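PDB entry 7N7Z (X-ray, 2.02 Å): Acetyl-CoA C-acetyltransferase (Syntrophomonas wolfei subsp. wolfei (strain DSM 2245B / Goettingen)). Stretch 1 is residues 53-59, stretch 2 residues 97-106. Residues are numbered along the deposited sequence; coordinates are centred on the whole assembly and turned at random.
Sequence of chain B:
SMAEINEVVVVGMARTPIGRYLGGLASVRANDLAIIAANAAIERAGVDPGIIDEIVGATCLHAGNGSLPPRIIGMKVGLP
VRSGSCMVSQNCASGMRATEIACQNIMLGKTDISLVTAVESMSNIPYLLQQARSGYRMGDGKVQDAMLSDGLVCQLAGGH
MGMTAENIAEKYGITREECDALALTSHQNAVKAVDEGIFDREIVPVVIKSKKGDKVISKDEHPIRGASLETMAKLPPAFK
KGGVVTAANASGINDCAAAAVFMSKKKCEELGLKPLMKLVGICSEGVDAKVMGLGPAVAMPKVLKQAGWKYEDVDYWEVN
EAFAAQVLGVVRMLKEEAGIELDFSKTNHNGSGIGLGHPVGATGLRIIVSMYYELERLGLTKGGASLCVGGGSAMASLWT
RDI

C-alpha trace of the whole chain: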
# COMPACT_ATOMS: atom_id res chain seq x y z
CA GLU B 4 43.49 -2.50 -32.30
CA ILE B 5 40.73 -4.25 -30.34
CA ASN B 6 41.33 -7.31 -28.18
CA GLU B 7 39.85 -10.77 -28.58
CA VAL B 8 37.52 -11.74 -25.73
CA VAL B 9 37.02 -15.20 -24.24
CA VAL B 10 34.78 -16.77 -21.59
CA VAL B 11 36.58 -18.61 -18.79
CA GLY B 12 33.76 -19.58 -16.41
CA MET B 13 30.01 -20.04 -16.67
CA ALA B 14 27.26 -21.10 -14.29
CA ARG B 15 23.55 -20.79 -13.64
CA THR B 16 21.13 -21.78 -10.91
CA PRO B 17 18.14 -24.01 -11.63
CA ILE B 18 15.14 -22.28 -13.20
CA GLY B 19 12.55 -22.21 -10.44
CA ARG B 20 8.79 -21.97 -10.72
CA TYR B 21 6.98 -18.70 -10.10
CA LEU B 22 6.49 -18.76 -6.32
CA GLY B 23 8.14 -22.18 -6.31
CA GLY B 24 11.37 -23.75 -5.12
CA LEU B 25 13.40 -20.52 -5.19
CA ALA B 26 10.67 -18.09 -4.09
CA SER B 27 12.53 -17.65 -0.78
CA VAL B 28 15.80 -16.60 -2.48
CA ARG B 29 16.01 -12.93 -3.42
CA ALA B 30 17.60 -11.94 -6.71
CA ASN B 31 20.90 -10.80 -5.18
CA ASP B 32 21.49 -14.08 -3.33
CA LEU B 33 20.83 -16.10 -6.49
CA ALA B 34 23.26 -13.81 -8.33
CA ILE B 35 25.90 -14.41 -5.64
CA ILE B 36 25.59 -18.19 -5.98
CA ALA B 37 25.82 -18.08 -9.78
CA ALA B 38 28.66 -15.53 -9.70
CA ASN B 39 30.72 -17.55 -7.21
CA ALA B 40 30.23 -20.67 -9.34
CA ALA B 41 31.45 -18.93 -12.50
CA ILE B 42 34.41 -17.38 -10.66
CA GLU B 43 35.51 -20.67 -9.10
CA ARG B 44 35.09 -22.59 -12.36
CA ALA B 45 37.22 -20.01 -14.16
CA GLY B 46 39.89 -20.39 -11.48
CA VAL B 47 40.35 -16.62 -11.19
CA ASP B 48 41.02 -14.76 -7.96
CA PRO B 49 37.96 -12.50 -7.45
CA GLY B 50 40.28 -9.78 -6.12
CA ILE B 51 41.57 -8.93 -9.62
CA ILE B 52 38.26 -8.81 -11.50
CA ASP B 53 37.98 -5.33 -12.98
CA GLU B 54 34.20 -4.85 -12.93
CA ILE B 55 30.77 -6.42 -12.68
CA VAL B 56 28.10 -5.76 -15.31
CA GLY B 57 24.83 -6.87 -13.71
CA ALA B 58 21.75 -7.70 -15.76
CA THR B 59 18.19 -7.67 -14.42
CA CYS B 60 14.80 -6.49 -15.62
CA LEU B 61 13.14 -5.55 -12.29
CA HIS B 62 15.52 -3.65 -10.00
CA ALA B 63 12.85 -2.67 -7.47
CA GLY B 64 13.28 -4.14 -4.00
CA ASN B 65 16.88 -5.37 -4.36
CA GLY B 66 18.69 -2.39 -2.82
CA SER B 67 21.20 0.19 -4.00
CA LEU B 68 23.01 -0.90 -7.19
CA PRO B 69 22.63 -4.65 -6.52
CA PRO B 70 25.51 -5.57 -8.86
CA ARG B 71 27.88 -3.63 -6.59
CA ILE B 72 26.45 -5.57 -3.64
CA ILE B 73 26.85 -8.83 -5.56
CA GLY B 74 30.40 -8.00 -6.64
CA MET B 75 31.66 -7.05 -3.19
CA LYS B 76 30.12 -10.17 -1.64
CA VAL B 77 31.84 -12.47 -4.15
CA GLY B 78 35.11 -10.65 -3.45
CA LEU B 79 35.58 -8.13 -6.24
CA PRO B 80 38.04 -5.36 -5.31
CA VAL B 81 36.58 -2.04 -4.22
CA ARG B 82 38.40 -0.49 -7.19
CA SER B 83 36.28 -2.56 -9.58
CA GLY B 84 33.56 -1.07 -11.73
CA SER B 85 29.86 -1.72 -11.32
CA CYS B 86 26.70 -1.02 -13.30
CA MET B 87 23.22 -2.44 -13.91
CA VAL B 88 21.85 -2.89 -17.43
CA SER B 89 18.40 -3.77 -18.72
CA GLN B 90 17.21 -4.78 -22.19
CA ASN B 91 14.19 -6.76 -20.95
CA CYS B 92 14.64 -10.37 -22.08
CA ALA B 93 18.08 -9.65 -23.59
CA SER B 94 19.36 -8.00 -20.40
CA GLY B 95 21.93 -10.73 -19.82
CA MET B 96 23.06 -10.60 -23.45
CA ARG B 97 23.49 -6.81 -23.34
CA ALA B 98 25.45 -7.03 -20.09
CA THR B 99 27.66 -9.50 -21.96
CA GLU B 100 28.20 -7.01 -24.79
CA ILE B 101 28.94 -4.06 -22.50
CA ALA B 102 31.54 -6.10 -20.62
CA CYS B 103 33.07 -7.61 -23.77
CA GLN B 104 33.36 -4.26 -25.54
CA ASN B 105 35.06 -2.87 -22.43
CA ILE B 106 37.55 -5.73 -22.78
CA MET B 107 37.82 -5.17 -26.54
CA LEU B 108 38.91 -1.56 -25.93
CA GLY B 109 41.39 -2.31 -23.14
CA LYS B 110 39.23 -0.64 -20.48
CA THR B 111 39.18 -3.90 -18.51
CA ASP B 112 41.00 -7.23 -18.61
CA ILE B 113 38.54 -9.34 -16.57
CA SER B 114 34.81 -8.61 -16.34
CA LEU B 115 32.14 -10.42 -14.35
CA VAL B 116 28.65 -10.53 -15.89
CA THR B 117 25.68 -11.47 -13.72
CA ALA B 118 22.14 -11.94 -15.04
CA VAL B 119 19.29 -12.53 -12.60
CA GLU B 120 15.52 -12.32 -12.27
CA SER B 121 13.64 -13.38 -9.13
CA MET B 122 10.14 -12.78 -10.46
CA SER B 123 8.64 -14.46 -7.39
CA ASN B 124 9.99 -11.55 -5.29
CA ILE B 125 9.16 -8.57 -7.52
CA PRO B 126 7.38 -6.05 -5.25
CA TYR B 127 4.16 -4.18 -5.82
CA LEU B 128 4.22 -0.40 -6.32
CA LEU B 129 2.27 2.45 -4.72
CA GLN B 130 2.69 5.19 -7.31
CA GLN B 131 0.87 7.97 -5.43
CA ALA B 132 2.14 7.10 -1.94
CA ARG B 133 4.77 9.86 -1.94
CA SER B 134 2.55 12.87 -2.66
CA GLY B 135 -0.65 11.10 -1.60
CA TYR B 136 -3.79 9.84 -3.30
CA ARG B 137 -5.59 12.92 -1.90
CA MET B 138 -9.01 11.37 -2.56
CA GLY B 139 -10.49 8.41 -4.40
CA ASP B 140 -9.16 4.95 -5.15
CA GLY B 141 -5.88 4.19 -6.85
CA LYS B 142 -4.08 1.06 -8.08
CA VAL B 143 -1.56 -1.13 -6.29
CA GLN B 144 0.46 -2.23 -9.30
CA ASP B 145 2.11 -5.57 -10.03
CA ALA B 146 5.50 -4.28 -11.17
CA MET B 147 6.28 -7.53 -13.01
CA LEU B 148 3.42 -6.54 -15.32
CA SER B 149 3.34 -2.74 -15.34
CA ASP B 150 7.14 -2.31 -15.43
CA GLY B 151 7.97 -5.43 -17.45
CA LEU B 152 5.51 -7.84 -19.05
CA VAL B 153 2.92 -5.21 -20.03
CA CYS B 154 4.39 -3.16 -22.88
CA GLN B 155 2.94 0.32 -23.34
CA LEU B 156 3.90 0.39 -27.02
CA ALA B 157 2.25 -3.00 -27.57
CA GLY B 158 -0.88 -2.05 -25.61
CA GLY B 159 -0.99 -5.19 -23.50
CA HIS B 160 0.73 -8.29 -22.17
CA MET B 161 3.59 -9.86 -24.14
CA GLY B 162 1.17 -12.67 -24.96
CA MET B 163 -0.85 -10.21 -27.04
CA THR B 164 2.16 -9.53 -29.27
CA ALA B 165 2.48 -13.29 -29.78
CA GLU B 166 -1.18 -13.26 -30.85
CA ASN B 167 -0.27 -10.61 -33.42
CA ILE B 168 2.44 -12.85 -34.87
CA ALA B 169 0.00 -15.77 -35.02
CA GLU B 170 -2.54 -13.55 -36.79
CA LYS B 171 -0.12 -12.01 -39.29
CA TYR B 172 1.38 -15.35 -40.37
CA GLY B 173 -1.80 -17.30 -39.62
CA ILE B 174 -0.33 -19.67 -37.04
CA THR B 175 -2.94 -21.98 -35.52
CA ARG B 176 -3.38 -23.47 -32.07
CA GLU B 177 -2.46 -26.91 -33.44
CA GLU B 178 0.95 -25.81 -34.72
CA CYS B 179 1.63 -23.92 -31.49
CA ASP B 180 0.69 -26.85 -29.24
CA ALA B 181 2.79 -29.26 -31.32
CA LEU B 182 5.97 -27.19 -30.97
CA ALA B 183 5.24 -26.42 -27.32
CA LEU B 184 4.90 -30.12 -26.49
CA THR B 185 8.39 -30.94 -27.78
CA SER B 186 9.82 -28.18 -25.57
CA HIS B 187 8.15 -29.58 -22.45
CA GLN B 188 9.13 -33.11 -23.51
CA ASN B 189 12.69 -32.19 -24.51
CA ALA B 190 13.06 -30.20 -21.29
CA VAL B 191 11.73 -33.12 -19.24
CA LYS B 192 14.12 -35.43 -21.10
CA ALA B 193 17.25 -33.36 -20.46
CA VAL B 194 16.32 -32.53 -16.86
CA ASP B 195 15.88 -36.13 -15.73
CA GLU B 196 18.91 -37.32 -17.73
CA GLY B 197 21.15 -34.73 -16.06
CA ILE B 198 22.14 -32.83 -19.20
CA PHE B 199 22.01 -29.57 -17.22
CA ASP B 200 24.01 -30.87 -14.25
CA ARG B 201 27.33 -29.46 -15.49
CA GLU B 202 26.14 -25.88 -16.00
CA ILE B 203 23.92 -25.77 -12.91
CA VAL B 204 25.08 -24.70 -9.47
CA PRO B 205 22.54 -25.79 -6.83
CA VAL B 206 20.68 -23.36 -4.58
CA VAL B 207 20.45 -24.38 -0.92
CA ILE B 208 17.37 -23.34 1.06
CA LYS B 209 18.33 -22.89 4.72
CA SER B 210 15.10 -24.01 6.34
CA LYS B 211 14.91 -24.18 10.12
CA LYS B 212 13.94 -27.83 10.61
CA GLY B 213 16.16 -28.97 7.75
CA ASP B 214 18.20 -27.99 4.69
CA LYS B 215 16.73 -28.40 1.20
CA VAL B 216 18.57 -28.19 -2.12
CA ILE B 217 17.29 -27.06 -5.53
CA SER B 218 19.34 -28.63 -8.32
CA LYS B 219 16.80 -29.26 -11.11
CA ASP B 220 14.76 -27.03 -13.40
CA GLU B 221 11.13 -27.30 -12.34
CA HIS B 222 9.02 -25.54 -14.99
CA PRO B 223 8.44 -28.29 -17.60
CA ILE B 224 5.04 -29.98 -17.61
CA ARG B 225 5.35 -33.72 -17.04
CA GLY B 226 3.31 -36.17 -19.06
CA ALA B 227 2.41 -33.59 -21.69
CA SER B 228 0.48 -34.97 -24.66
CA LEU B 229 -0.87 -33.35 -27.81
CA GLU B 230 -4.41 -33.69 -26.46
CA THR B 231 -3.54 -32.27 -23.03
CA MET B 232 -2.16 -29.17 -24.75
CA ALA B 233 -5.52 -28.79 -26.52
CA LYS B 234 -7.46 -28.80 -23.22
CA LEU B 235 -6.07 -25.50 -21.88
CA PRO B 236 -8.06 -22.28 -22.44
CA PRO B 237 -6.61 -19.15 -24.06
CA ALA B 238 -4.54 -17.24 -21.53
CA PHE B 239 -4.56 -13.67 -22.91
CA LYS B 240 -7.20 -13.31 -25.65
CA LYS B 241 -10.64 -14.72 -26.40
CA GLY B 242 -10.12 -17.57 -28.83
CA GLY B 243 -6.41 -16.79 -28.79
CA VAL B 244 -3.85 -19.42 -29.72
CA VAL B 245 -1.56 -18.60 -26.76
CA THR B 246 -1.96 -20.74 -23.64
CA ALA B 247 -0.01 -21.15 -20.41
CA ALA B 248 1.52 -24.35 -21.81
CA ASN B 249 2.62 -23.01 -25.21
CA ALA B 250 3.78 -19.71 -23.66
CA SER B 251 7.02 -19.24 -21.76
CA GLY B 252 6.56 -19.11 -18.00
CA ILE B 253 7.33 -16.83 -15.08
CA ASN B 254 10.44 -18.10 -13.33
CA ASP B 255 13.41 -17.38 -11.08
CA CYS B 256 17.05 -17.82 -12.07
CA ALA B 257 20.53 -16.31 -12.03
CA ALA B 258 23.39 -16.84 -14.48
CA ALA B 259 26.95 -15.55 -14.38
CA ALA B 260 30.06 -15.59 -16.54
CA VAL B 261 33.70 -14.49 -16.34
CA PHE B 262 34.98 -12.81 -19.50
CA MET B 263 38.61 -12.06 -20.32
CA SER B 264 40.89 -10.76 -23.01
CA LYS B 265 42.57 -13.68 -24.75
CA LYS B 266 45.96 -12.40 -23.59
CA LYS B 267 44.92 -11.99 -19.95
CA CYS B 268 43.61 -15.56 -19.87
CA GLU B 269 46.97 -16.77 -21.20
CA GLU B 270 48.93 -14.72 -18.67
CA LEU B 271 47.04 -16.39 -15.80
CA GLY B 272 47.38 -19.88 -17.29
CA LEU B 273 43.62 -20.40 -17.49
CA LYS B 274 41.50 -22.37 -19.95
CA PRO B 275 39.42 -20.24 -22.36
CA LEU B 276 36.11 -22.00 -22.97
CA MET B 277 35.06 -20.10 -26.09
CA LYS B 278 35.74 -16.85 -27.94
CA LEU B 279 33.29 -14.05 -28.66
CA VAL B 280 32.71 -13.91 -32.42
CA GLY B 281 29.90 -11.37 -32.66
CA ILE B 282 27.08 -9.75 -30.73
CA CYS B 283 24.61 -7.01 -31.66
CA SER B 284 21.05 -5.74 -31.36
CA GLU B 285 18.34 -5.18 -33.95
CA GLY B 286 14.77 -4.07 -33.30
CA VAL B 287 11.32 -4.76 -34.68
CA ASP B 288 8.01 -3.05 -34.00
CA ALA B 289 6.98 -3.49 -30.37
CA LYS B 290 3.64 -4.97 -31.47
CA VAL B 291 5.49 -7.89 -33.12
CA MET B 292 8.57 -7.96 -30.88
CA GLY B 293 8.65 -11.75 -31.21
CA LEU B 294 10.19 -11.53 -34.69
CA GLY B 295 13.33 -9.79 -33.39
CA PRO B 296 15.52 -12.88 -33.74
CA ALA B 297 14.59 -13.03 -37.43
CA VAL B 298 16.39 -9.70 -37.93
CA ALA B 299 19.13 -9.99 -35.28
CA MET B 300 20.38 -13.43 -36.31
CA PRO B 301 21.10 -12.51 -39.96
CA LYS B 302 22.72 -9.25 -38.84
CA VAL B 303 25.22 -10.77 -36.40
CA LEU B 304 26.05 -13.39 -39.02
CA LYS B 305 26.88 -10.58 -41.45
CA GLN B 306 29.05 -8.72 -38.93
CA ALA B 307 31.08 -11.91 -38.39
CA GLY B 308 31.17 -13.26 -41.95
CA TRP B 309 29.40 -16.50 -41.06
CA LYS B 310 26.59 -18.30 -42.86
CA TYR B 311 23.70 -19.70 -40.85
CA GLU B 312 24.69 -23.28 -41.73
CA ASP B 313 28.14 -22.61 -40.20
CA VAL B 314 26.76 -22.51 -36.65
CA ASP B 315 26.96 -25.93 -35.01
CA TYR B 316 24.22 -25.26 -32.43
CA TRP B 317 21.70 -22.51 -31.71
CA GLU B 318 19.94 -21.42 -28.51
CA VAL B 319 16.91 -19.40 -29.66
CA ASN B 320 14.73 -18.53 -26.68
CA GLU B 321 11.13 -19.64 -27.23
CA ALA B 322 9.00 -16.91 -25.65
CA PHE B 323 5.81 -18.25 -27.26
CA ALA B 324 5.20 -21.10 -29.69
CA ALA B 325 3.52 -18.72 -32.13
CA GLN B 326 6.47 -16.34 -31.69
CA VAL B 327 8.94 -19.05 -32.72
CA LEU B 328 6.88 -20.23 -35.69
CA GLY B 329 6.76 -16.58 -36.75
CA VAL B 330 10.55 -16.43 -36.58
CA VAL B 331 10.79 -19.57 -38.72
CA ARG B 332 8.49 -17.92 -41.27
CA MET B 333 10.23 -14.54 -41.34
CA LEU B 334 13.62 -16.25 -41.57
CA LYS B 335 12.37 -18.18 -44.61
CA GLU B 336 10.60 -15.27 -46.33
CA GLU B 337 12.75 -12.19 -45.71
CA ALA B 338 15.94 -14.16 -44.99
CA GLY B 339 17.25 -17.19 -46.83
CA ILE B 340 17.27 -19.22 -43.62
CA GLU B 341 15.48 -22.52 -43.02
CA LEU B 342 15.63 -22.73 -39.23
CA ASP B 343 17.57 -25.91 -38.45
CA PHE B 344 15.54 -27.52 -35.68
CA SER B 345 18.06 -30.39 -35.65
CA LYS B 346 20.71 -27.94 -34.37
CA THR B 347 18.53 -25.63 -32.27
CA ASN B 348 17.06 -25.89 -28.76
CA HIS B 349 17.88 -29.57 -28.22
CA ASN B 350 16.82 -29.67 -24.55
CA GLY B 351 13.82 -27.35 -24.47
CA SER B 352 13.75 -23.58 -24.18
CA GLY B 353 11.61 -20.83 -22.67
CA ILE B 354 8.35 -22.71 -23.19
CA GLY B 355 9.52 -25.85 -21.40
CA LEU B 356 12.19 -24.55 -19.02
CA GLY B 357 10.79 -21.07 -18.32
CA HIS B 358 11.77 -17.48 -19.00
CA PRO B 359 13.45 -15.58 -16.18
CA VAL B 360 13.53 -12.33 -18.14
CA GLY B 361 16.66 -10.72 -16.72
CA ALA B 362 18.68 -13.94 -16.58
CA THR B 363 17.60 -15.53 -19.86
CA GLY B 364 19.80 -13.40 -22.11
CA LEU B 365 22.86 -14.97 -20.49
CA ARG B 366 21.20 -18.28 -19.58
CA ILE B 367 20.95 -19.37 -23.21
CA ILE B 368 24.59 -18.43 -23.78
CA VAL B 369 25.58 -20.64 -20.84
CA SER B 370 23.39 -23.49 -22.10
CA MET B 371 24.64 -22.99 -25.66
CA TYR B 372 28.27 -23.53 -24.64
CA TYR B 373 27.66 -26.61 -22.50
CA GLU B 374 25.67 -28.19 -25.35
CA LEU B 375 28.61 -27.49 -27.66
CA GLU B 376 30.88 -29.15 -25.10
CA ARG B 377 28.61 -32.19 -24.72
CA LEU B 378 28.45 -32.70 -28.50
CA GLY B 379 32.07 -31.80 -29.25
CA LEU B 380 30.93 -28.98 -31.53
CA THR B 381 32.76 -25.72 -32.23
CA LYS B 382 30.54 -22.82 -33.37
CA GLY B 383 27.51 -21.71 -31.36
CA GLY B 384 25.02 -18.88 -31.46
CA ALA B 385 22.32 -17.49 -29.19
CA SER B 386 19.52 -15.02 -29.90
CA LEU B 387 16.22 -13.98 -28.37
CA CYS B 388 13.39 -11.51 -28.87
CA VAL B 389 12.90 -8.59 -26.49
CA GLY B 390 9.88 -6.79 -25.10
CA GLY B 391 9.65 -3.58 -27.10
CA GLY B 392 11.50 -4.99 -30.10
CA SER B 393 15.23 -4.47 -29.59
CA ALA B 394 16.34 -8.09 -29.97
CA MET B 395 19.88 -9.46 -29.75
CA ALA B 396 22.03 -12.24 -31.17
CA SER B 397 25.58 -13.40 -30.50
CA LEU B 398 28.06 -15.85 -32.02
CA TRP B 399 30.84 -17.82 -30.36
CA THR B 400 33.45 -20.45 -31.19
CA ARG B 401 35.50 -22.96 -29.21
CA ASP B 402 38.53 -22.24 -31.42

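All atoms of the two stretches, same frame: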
# COMPACT_ATOMS: atom_id res chain seq x y z
N ASP B 53 37.96 -6.78 -12.80
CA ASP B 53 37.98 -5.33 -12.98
C ASP B 53 36.61 -4.69 -12.78
O ASP B 53 36.54 -3.51 -12.43
CB ASP B 53 38.51 -5.00 -14.38
CG ASP B 53 39.98 -5.31 -14.54
OD1 ASP B 53 40.76 -4.94 -13.64
OD2 ASP B 53 40.35 -5.93 -15.56
N GLU B 54 35.53 -5.43 -13.01
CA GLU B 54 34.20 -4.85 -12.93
C GLU B 54 33.17 -5.96 -12.82
O GLU B 54 33.48 -7.14 -12.99
CB GLU B 54 33.90 -3.97 -14.15
CG GLU B 54 33.70 -4.76 -15.45
CD GLU B 54 33.27 -3.88 -16.61
OE1 GLU B 54 32.76 -2.77 -16.37
OE2 GLU B 54 33.45 -4.31 -17.77
N ILE B 55 31.94 -5.56 -12.54
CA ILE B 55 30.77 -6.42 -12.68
C ILE B 55 29.74 -5.65 -13.50
O ILE B 55 29.45 -4.49 -13.20
CB ILE B 55 30.18 -6.85 -11.33
CG1 ILE B 55 28.98 -7.78 -11.56
CG2 ILE B 55 29.77 -5.64 -10.51
CD1 ILE B 55 28.36 -8.31 -10.28
N VAL B 56 29.22 -6.29 -14.54
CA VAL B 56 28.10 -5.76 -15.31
C VAL B 56 26.90 -6.64 -14.99
O VAL B 56 26.83 -7.80 -15.42
CB VAL B 56 28.39 -5.75 -16.82
CG1 VAL B 56 27.27 -5.04 -17.56
CG2 VAL B 56 29.73 -5.07 -17.09
N GLY B 57 25.97 -6.11 -14.20
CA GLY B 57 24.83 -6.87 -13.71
C GLY B 57 23.61 -6.64 -14.57
O GLY B 57 23.24 -5.50 -14.87
N ALA B 58 22.97 -7.74 -14.96
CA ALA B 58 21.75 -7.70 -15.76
C ALA B 58 20.56 -8.10 -14.91
O ALA B 58 20.63 -9.04 -14.12
CB ALA B 58 21.86 -8.63 -16.97
N THR B 59 19.46 -7.36 -15.07
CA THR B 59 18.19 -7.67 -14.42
C THR B 59 17.13 -6.77 -15.02
O THR B 59 17.42 -5.64 -15.43
CB THR B 59 18.26 -7.48 -12.90
OG1 THR B 59 17.17 -8.18 -12.28
CG2 THR B 59 18.19 -6.00 -12.54
N ARG B 97 22.95 -8.16 -23.23
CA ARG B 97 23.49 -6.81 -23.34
C ARG B 97 24.57 -6.55 -22.29
O ARG B 97 25.56 -5.88 -22.58
CB ARG B 97 22.37 -5.77 -23.22
CG ARG B 97 22.80 -4.34 -23.59
CD ARG B 97 23.22 -4.23 -25.06
NE ARG B 97 23.75 -2.91 -25.38
CZ ARG B 97 23.04 -1.91 -25.89
NH1 ARG B 97 21.75 -2.02 -26.11
NH2 ARG B 97 23.66 -0.76 -26.18
N ALA B 98 24.38 -7.07 -21.08
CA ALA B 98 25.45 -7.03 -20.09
C ALA B 98 26.70 -7.71 -20.64
O ALA B 98 27.82 -7.23 -20.42
CB ALA B 98 25.00 -7.71 -18.80
N THR B 99 26.53 -8.82 -21.35
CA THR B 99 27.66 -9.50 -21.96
C THR B 99 28.36 -8.60 -22.97
O THR B 99 29.60 -8.53 -22.99
CB THR B 99 27.19 -10.79 -22.63
OG1 THR B 99 26.68 -11.69 -21.64
CG2 THR B 99 28.34 -11.46 -23.37
N GLU B 100 27.59 -7.90 -23.80
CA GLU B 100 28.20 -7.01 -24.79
C GLU B 100 28.95 -5.87 -24.12
O GLU B 100 30.11 -5.60 -24.45
CB GLU B 100 27.12 -6.46 -25.72
CG GLU B 100 27.68 -5.84 -27.00
CD GLU B 100 26.61 -5.20 -27.87
OE1 GLU B 100 26.68 -5.37 -29.11
OE2 GLU B 100 25.71 -4.53 -27.32
N ILE B 101 28.30 -5.19 -23.17
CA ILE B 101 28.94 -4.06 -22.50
C ILE B 101 30.28 -4.48 -21.90
O ILE B 101 31.29 -3.78 -22.05
CB ILE B 101 28.00 -3.48 -21.42
CG1 ILE B 101 26.79 -2.80 -22.07
CG2 ILE B 101 28.76 -2.49 -20.54
CD1 ILE B 101 25.63 -2.60 -21.13
N ALA B 102 30.30 -5.62 -21.22
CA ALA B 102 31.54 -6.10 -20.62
C ALA B 102 32.56 -6.46 -21.69
O ALA B 102 33.74 -6.11 -21.58
CB ALA B 102 31.26 -7.31 -19.73
N CYS B 103 32.13 -7.17 -22.74
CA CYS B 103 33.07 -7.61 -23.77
C CYS B 103 33.67 -6.42 -24.51
O CYS B 103 34.87 -6.40 -24.79
CB CYS B 103 32.37 -8.56 -24.73
SG CYS B 103 32.03 -10.21 -24.03
N GLN B 104 32.84 -5.43 -24.84
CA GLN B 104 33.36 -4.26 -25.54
C GLN B 104 34.31 -3.46 -24.66
O GLN B 104 35.25 -2.84 -25.17
CB GLN B 104 32.21 -3.39 -26.04
CG GLN B 104 31.41 -4.03 -27.16
CD GLN B 104 30.30 -3.15 -27.72
OE1 GLN B 104 29.81 -3.39 -28.82
NE2 GLN B 104 29.91 -2.13 -26.96
N ASN B 105 34.08 -3.45 -23.34
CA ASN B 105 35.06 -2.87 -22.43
C ASN B 105 36.38 -3.62 -22.52
O ASN B 105 37.46 -3.01 -22.47
CB ASN B 105 34.52 -2.89 -21.00
CG ASN B 105 33.97 -1.55 -20.57
OD1 ASN B 105 34.69 -0.55 -20.53
ND2 ASN B 105 32.68 -1.52 -20.24
N ILE B 106 36.32 -4.95 -22.64
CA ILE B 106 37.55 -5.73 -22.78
C ILE B 106 38.15 -5.52 -24.16
O ILE B 106 39.38 -5.47 -24.31
CB ILE B 106 37.26 -7.22 -22.50
CG1 ILE B 106 36.79 -7.40 -21.05
CG2 ILE B 106 38.49 -8.07 -22.78
CD1 ILE B 106 36.51 -8.83 -20.66

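Val-56 sits at the centre of the contact between strand 54-58 and helix 97-106, which pack nearly antiparallel, with 162° between their N-to-C directions and a closest axial approach of 7.8 Å. Its CA lies 5.6 Å from the CA of Ala-98, the closest CA pair across the two stretches. With chi1 in the t well, the two methyls of Val-56 meet different alanines of the helix: CG1 packs 3.7 Å from CB of Ala-98, whereas CG2 lies 3.8 Å from CB of Ala-102. CG2 of Ile-101 lies near both methyls, 4.2 Å from CG1 and 4.4 Å from CG2 of Val-56. The valine thus spans a full helical turn. CG1 also approaches the backbone, 3.6 Å from O of Ala-98, but that carbonyl is already engaged within the helix, accepting a hydrogen bond from N of Ala-102 (3.1 Å between N and O).

Farther along the strand, Ala-58 extends the apolar patch, its CB 3.7 Å from CB of Ala-98, so that one helical alanine receives two strand residues. The alternation of the strand accounts for this pattern: Glu-54, Val-56 and Ala-58 direct their CA-to-CB bonds toward the helix, while that of Ile-55 points away and Gly-57 has no side chain.

At the other end, Glu-54 brings a carboxylate against the helix. The closest contacts of its OE2 are to carbon, 3.9 Å from CA of Ala-102 and 3.7 Å from CB of Asn-105; OE2 finds its hydrogen bond elsewhere in the structure. ND2 of Asn-105 lies 3.8 Å from OE2 of Glu-54 without a hydrogen bond, and donates to O of Ile-101 at 3.2 Å within its own helix. No hydrogen bond links the two stretches, which bury 271 Å² between them, Val-56 and Ala-98 having the largest covered areas.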